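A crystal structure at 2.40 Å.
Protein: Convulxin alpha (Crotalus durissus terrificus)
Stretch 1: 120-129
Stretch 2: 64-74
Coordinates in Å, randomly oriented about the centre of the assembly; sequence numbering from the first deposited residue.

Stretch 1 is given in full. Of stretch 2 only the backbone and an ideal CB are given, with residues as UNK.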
ATOM      1  N   SER A 120     -15.459  47.002   8.868  1.00 47.39           N
ATOM      2  CA  SER A 120     -14.811  48.166   8.356  1.00 52.33           C
ATOM      3  C   SER A 120     -13.812  48.631   9.417  1.00 52.77           C
ATOM      4  O   SER A 120     -14.170  48.698  10.592  1.00 48.64           O
ATOM      5  CB  SER A 120     -15.960  49.216   8.148  1.00 54.71           C
ATOM      6  OG  SER A 120     -15.519  50.503   7.764  1.00 55.63           O
ATOM      7  N   CYS A 121     -12.568  48.941   9.018  1.00 51.34           N
ATOM      8  CA  CYS A 121     -11.625  49.581   9.921  1.00 48.26           C
ATOM      9  C   CYS A 121     -11.997  51.041  10.237  1.00 54.53           C
ATOM     10  O   CYS A 121     -11.490  51.611  11.240  1.00 51.93           O
ATOM     11  CB  CYS A 121     -10.207  49.504   9.373  1.00 45.45           C
ATOM     12  SG  CYS A 121      -9.763  47.773   9.260  1.00 41.74           S
ATOM     13  N   ILE A 122     -12.862  51.669   9.424  1.00 51.06           N
ATOM     14  CA  ILE A 122     -13.186  53.082   9.766  1.00 48.77           C
ATOM     15  C   ILE A 122     -14.343  53.314  10.731  1.00 45.81           C
ATOM     16  O   ILE A 122     -14.534  54.395  11.180  1.00 57.13           O
ATOM     17  CB  ILE A 122     -13.163  54.051   8.547  1.00 57.96           C
ATOM     18  CG1 ILE A 122     -14.092  53.611   7.430  1.00 55.12           C
ATOM     19  CG2 ILE A 122     -11.695  54.264   8.043  1.00 54.66           C
ATOM     20  CD1 ILE A 122     -14.778  54.799   6.754  1.00 68.62           C
ATOM     21  N   GLY A 123     -15.055  52.282  11.163  1.00 50.73           N
ATOM     22  CA  GLY A 123     -16.077  52.531  12.174  1.00 48.64           C
ATOM     23  C   GLY A 123     -15.500  52.988  13.520  1.00 56.23           C
ATOM     24  O   GLY A 123     -14.431  52.542  13.934  1.00 66.55           O
ATOM     25  N   LYS A 124     -16.225  53.850  14.220  1.00 58.69           N
ATOM     26  CA  LYS A 124     -15.820  54.354  15.541  1.00 60.74           C
ATOM     27  C   LYS A 124     -16.563  53.654  16.722  1.00 57.94           C
ATOM     28  O   LYS A 124     -17.727  53.933  17.004  1.00 50.00           O
ATOM     29  CB  LYS A 124     -15.861  55.901  15.590  1.00 61.73           C
ATOM     30  CG  LYS A 124     -15.030  56.555  14.421  1.00 62.63           C
ATOM     31  CD  LYS A 124     -15.234  58.116  14.235  1.00 63.31           C
ATOM     32  CE  LYS A 124     -13.946  58.972  14.517  1.00 74.44           C
ATOM     33  NZ  LYS A 124     -12.588  58.644  13.793  1.00 65.73           N
ATOM     34  N   ILE A 125     -15.896  52.683  17.368  1.00 52.71           N
ATOM     35  CA  ILE A 125     -16.564  51.963  18.418  1.00 48.41           C
ATOM     36  C   ILE A 125     -15.673  51.816  19.689  1.00 56.89           C
ATOM     37  O   ILE A 125     -14.471  52.150  19.676  1.00 52.06           O
ATOM     38  CB  ILE A 125     -17.071  50.613  17.945  1.00 40.67           C
ATOM     39  CG1 ILE A 125     -15.946  49.854  17.218  1.00 43.33           C
ATOM     40  CG2 ILE A 125     -18.271  50.758  16.993  1.00 43.48           C
ATOM     41  CD1 ILE A 125     -16.287  48.402  16.951  1.00 30.88           C
ATOM     42  N   PRO A 126     -16.309  51.389  20.798  1.00 56.12           N
ATOM     43  CA  PRO A 126     -15.565  51.030  21.997  1.00 55.10           C
ATOM     44  C   PRO A 126     -14.673  49.843  21.622  1.00 52.55           C
ATOM     45  O   PRO A 126     -14.818  49.286  20.510  1.00 48.24           O
ATOM     46  CB  PRO A 126     -16.646  50.686  23.048  1.00 47.72           C
ATOM     47  CG  PRO A 126     -17.932  50.520  22.267  1.00 48.09           C
ATOM     48  CD  PRO A 126     -17.766  51.225  20.966  1.00 44.42           C
ATOM     49  N   PHE A 127     -13.751  49.492  22.526  1.00 47.29           N
ATOM     50  CA  PHE A 127     -12.738  48.521  22.236  1.00 43.17           C
ATOM     51  C   PHE A 127     -12.190  47.998  23.545  1.00 46.69           C
ATOM     52  O   PHE A 127     -12.365  48.681  24.616  1.00 43.59           O
ATOM     53  CB  PHE A 127     -11.664  49.200  21.428  1.00 38.43           C
ATOM     54  CG  PHE A 127     -11.098  50.374  22.083  1.00 39.70           C
ATOM     55  CD1 PHE A 127     -11.654  51.604  21.896  1.00 36.04           C
ATOM     56  CD2 PHE A 127      -9.965  50.278  22.884  1.00 37.25           C
ATOM     57  CE1 PHE A 127     -11.109  52.765  22.484  1.00 39.85           C
ATOM     58  CE2 PHE A 127      -9.417  51.443  23.435  1.00 35.32           C
ATOM     59  CZ  PHE A 127     -10.034  52.710  23.221  1.00 38.61           C
ATOM     60  N   VAL A 128     -11.576  46.795  23.476  1.00 42.20           N
ATOM     61  CA  VAL A 128     -10.943  46.186  24.633  1.00 42.73           C
ATOM     62  C   VAL A 128      -9.458  46.205  24.519  1.00 39.80           C
ATOM     63  O   VAL A 128      -8.957  45.909  23.458  1.00 47.34           O
ATOM     64  CB  VAL A 128     -11.480  44.734  24.836  1.00 48.96           C
ATOM     65  CG1 VAL A 128     -10.800  43.967  26.055  1.00 35.70           C
ATOM     66  CG2 VAL A 128     -12.942  44.804  25.077  1.00 39.92           C
ATOM     67  N   CYS A 129      -8.749  46.612  25.594  1.00 41.12           N
ATOM     68  CA  CYS A 129      -7.283  46.567  25.665  1.00 33.12           C
ATOM     69  C   CYS A 129      -6.752  45.337  26.453  1.00 38.69           C
ATOM     70  O   CYS A 129      -7.429  44.813  27.359  1.00 37.03           O
ATOM     71  CB  CYS A 129      -6.721  47.807  26.293  1.00 36.60           C
ATOM     72  SG  CYS A 129      -6.941  49.275  25.255  1.00 45.20           S
ATOM     73  N   UNK A  64     -25.614  51.863  25.599  1.00 57.29           N
ATOM     74  CA  UNK A  64     -25.925  52.273  24.225  1.00 61.05           C
ATOM     75  C   UNK A  64     -24.876  51.951  23.149  1.00 65.50           C
ATOM     76  O   UNK A  64     -24.968  52.455  22.005  1.00 58.53           O
ATOM     77  CB  UNK A  64     -26.165  53.784  24.218  1.00 61.05           C
ATOM     78  N   UNK A  65     -23.838  51.209  23.554  1.00 62.70           N
ATOM     79  CA  UNK A  65     -22.854  50.678  22.636  1.00 56.42           C
ATOM     80  C   UNK A  65     -23.182  49.196  22.561  1.00 48.87           C
ATOM     81  O   UNK A  65     -23.733  48.594  23.520  1.00 45.54           O
ATOM     82  CB  UNK A  65     -21.416  50.946  23.085  1.00 56.42           C
ATOM     83  N   UNK A  66     -22.885  48.599  21.411  1.00 47.48           N
ATOM     84  CA  UNK A  66     -23.070  47.162  21.279  1.00 46.97           C
ATOM     85  C   UNK A  66     -22.043  46.470  20.326  1.00 46.93           C
ATOM     86  O   UNK A  66     -22.151  45.286  19.995  1.00 46.43           O
ATOM     87  CB  UNK A  66     -24.492  46.899  20.779  1.00 46.97           C
ATOM     88  N   UNK A  67     -21.005  47.183  19.934  1.00 43.94           N
ATOM     89  CA  UNK A  67     -19.946  46.565  19.151  1.00 47.33           C
ATOM     90  C   UNK A  67     -18.582  46.862  19.854  1.00 49.92           C
ATOM     91  O   UNK A  67     -18.365  47.982  20.373  1.00 45.87           O
ATOM     92  CB  UNK A  67     -19.964  47.087  17.713  1.00 47.33           C
ATOM     93  N   UNK A  68     -17.661  45.896  19.891  1.00 49.77           N
ATOM     94  CA  UNK A  68     -16.332  46.161  20.518  1.00 47.91           C
ATOM     95  C   UNK A  68     -15.214  45.699  19.604  1.00 38.87           C
ATOM     96  O   UNK A  68     -15.197  44.543  19.127  1.00 35.82           O
ATOM     97  CB  UNK A  68     -16.212  45.459  21.872  1.00 47.91           C
ATOM     98  N   UNK A  69     -14.299  46.597  19.320  1.00 39.59           N
ATOM     99  CA  UNK A  69     -13.144  46.211  18.465  1.00 37.82           C
ATOM    100  C   UNK A  69     -12.257  45.114  19.163  1.00 44.43           C
ATOM    101  O   UNK A  69     -12.000  45.199  20.355  1.00 44.34           O
ATOM    102  CB  UNK A  69     -12.298  47.447  18.153  1.00 37.82           C
ATOM    103  N   UNK A  70     -11.795  44.102  18.429  1.00 39.48           N
ATOM    104  CA  UNK A  70     -10.673  43.287  18.893  1.00 38.60           C
ATOM    105  C   UNK A  70      -9.490  43.366  17.835  1.00 43.61           C
ATOM    106  O   UNK A  70      -9.550  44.106  16.814  1.00 37.19           O
ATOM    107  CB  UNK A  70     -11.133  41.843  19.104  1.00 38.60           C
ATOM    108  N   UNK A  71      -8.386  42.691  18.122  1.00 45.04           N
ATOM    109  CA  UNK A  71      -7.083  43.053  17.558  1.00 36.50           C
ATOM    110  C   UNK A  71      -6.780  42.267  16.271  1.00 37.15           C
ATOM    111  O   UNK A  71      -5.614  42.191  15.833  1.00 41.76           O
ATOM    112  CB  UNK A  71      -5.981  42.807  18.590  1.00 36.50           C
ATOM    113  N   UNK A  72      -7.797  41.693  15.618  1.00 32.32           N
ATOM    114  CA  UNK A  72      -7.487  40.926  14.400  1.00 39.90           C
ATOM    115  C   UNK A  72      -7.658  41.764  13.197  1.00 40.60           C
ATOM    116  O   UNK A  72      -8.737  42.430  12.958  1.00 39.48           O
ATOM    117  CB  UNK A  72      -8.365  39.679  14.282  1.00 39.90           C
ATOM    118  N   UNK A  73      -6.669  41.707  12.334  1.00 39.48           N
ATOM    119  CA  UNK A  73      -6.812  42.594  11.159  1.00 38.42           C
ATOM    120  C   UNK A  73      -6.200  41.880   9.959  1.00 42.71           C
ATOM    121  O   UNK A  73      -5.226  41.109  10.137  1.00 38.41           O
ATOM    122  CB  UNK A  73      -6.141  43.950  11.388  1.00 38.42           C
ATOM    123  N   UNK A  74      -6.757  42.112   8.754  1.00 40.06           N
ATOM    124  CA  UNK A  74      -6.172  41.597   7.492  1.00 34.01           C
ATOM    125  C   UNK A  74      -4.798  42.248   7.173  1.00 44.04           C
ATOM    126  O   UNK A  74      -4.652  43.464   7.265  1.00 32.13           O
ATOM    127  CB  UNK A  74      -7.140  41.850   6.334  1.00 34.01           C
TER

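Position 64 lies beyond the reach of stretch 1, with nothing of it within 5.5 Å of the ideal CB, so almost any residue would be tolerated; it is S64. At position 65 the CA-to-CB bond points toward stretch 1, and the ideal CB lies 3.6 Å from CG of P126. The apolar pyrrolidine ring of P126 invites an aliphatic or aromatic side chain. The residue is F65, with chi1 in the m well; its CB packs 3.6 Å from P126 CG, and CD of P126 lies over one face of the phenyl ring.

Position 66 points away and stretch 1 sets no limit, so many residues would do; it is S66.

At position 67 the extended backbone sends CB sideways, 4.0 Å from CD1 of I125, and O of 67 lies 3.2 Å from CG of P126. A side chain with an apolar base and a freely chosen end would suit, whether long, polar or aromatic. H67 fits this description: its CB touches I125 CD1 at 4.0 Å, while the imidazole leads away.

Position 68 is also extended and sideways, its ideal CB 4.6 Å from both V128 CG2 and F127 CA. Valine, isoleucine or another compact apolar residue could use this surface. In V68, CG1 packs 3.4 Å from V128 CG2 and 3.3 Å from F127 CA. CA of V68 makes a CA-H...O contact of 3.5 Å with O of P126.

At position 69 the main chain joins stretch 1 whatever the side chain: its N donates a nearly linear hydrogen bond to P126 O (3.0 Å, 170°), within a single beta bridge that pairs 69 with F127. The ideal CB has F127 CB at 3.8 Å and I125 CD1 at 4.3 Å, so a small residue such as alanine, serine, cysteine or threonine is a reasonable expectation. S69 places its CB 3.8 Å from F127 CB and its OG 3.5 Å from I125 CD1.

At 70, 72 and 74 nothing of stretch 1 lies within 5.5 Å of the ideal CB, so it does not choose among side chains; they are I70, L72 and V74. Position 71, with phi/psi of -93/19, does not demand glycine but is G71.

At position 73 no atom of stretch 1 approaches the ideal CB, yet the sulfur of C121 lies farther off, within range of a long side chain such as arginine, lysine or methionine. R73 spans the gap with chi1 to chi3 all t, bringing CZ 3.8 Å from C121 SG, which sits over one face of the guanidinium.

Stretch 2 (64-74) SFSHVSIGLRV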
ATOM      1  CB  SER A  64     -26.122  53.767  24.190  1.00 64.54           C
ATOM      2  OG  SER A  64     -24.857  54.381  24.196  1.00 64.87           O
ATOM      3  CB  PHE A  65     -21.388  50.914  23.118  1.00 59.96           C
ATOM      4  CG  PHE A  65     -20.972  52.418  23.253  1.00 55.66           C
ATOM      5  CD1 PHE A  65     -20.249  52.864  24.401  1.00 49.98           C
ATOM      6  CD2 PHE A  65     -21.267  53.349  22.250  1.00 44.22           C
ATOM      7  CE1 PHE A  65     -19.841  54.232  24.550  1.00 52.09           C
ATOM      8  CE2 PHE A  65     -20.898  54.733  22.395  1.00 52.75           C
ATOM      9  CZ  PHE A  65     -20.156  55.181  23.547  1.00 50.56           C
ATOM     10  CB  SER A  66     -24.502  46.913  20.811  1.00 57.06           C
ATOM     11  OG  SER A  66     -24.647  47.561  19.569  1.00 53.46           O
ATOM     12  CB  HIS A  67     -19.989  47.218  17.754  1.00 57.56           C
ATOM     13  CG  HIS A  67     -21.133  46.763  16.916  1.00 62.23           C
ATOM     14  ND1 HIS A  67     -21.249  47.080  15.592  1.00 66.37           N
ATOM     15  CD2 HIS A  67     -22.203  45.990  17.220  1.00 68.43           C
ATOM     16  CE1 HIS A  67     -22.322  46.490  15.096  1.00 74.52           C
ATOM     17  NE2 HIS A  67     -22.927  45.832  16.072  1.00 73.07           N
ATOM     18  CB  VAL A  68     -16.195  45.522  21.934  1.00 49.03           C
ATOM     19  CG1 VAL A  68     -14.991  46.092  22.688  1.00 49.90           C
ATOM     20  CG2 VAL A  68     -17.383  45.889  22.764  1.00 44.09           C
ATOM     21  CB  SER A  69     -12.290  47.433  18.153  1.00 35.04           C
ATOM     22  OG  SER A  69     -12.755  48.181  17.021  1.00 38.98           O
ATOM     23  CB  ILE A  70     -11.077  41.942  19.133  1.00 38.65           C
ATOM     24  CG1 ILE A  70     -11.353  41.328  17.774  1.00 38.33           C
ATOM     25  CG2 ILE A  70     -12.316  41.918  20.075  1.00 36.77           C
ATOM     26  CD1 ILE A  70     -12.007  40.045  17.780  1.00 40.01           C
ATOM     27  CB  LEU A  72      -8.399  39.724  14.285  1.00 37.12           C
ATOM     28  CG  LEU A  72      -7.936  38.340  14.614  1.00 40.68           C
ATOM     29  CD1 LEU A  72      -9.151  37.336  14.310  1.00 35.56           C
ATOM     30  CD2 LEU A  72      -6.633  37.849  13.870  1.00 44.68           C
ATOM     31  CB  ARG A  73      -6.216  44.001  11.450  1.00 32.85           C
ATOM     32  CG  ARG A  73      -5.833  44.926  10.188  1.00 46.47           C
ATOM     33  CD  ARG A  73      -5.530  46.471  10.491  1.00 53.53           C
ATOM     34  NE  ARG A  73      -5.778  47.310   9.283  1.00 72.42           N
ATOM     35  CZ  ARG A  73      -6.122  48.676   9.123  1.00 76.16           C
ATOM     36  NH1 ARG A  73      -6.248  49.602  10.101  1.00 68.28           N
ATOM     37  NH2 ARG A  73      -6.367  49.106   7.862  1.00 77.03           N
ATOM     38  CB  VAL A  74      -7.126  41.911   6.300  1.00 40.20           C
ATOM     39  CG1 VAL A  74      -6.500  41.488   4.914  1.00 38.15           C
ATOM     40  CG2 VAL A  74      -8.542  41.279   6.508  1.00 32.78           C
TER
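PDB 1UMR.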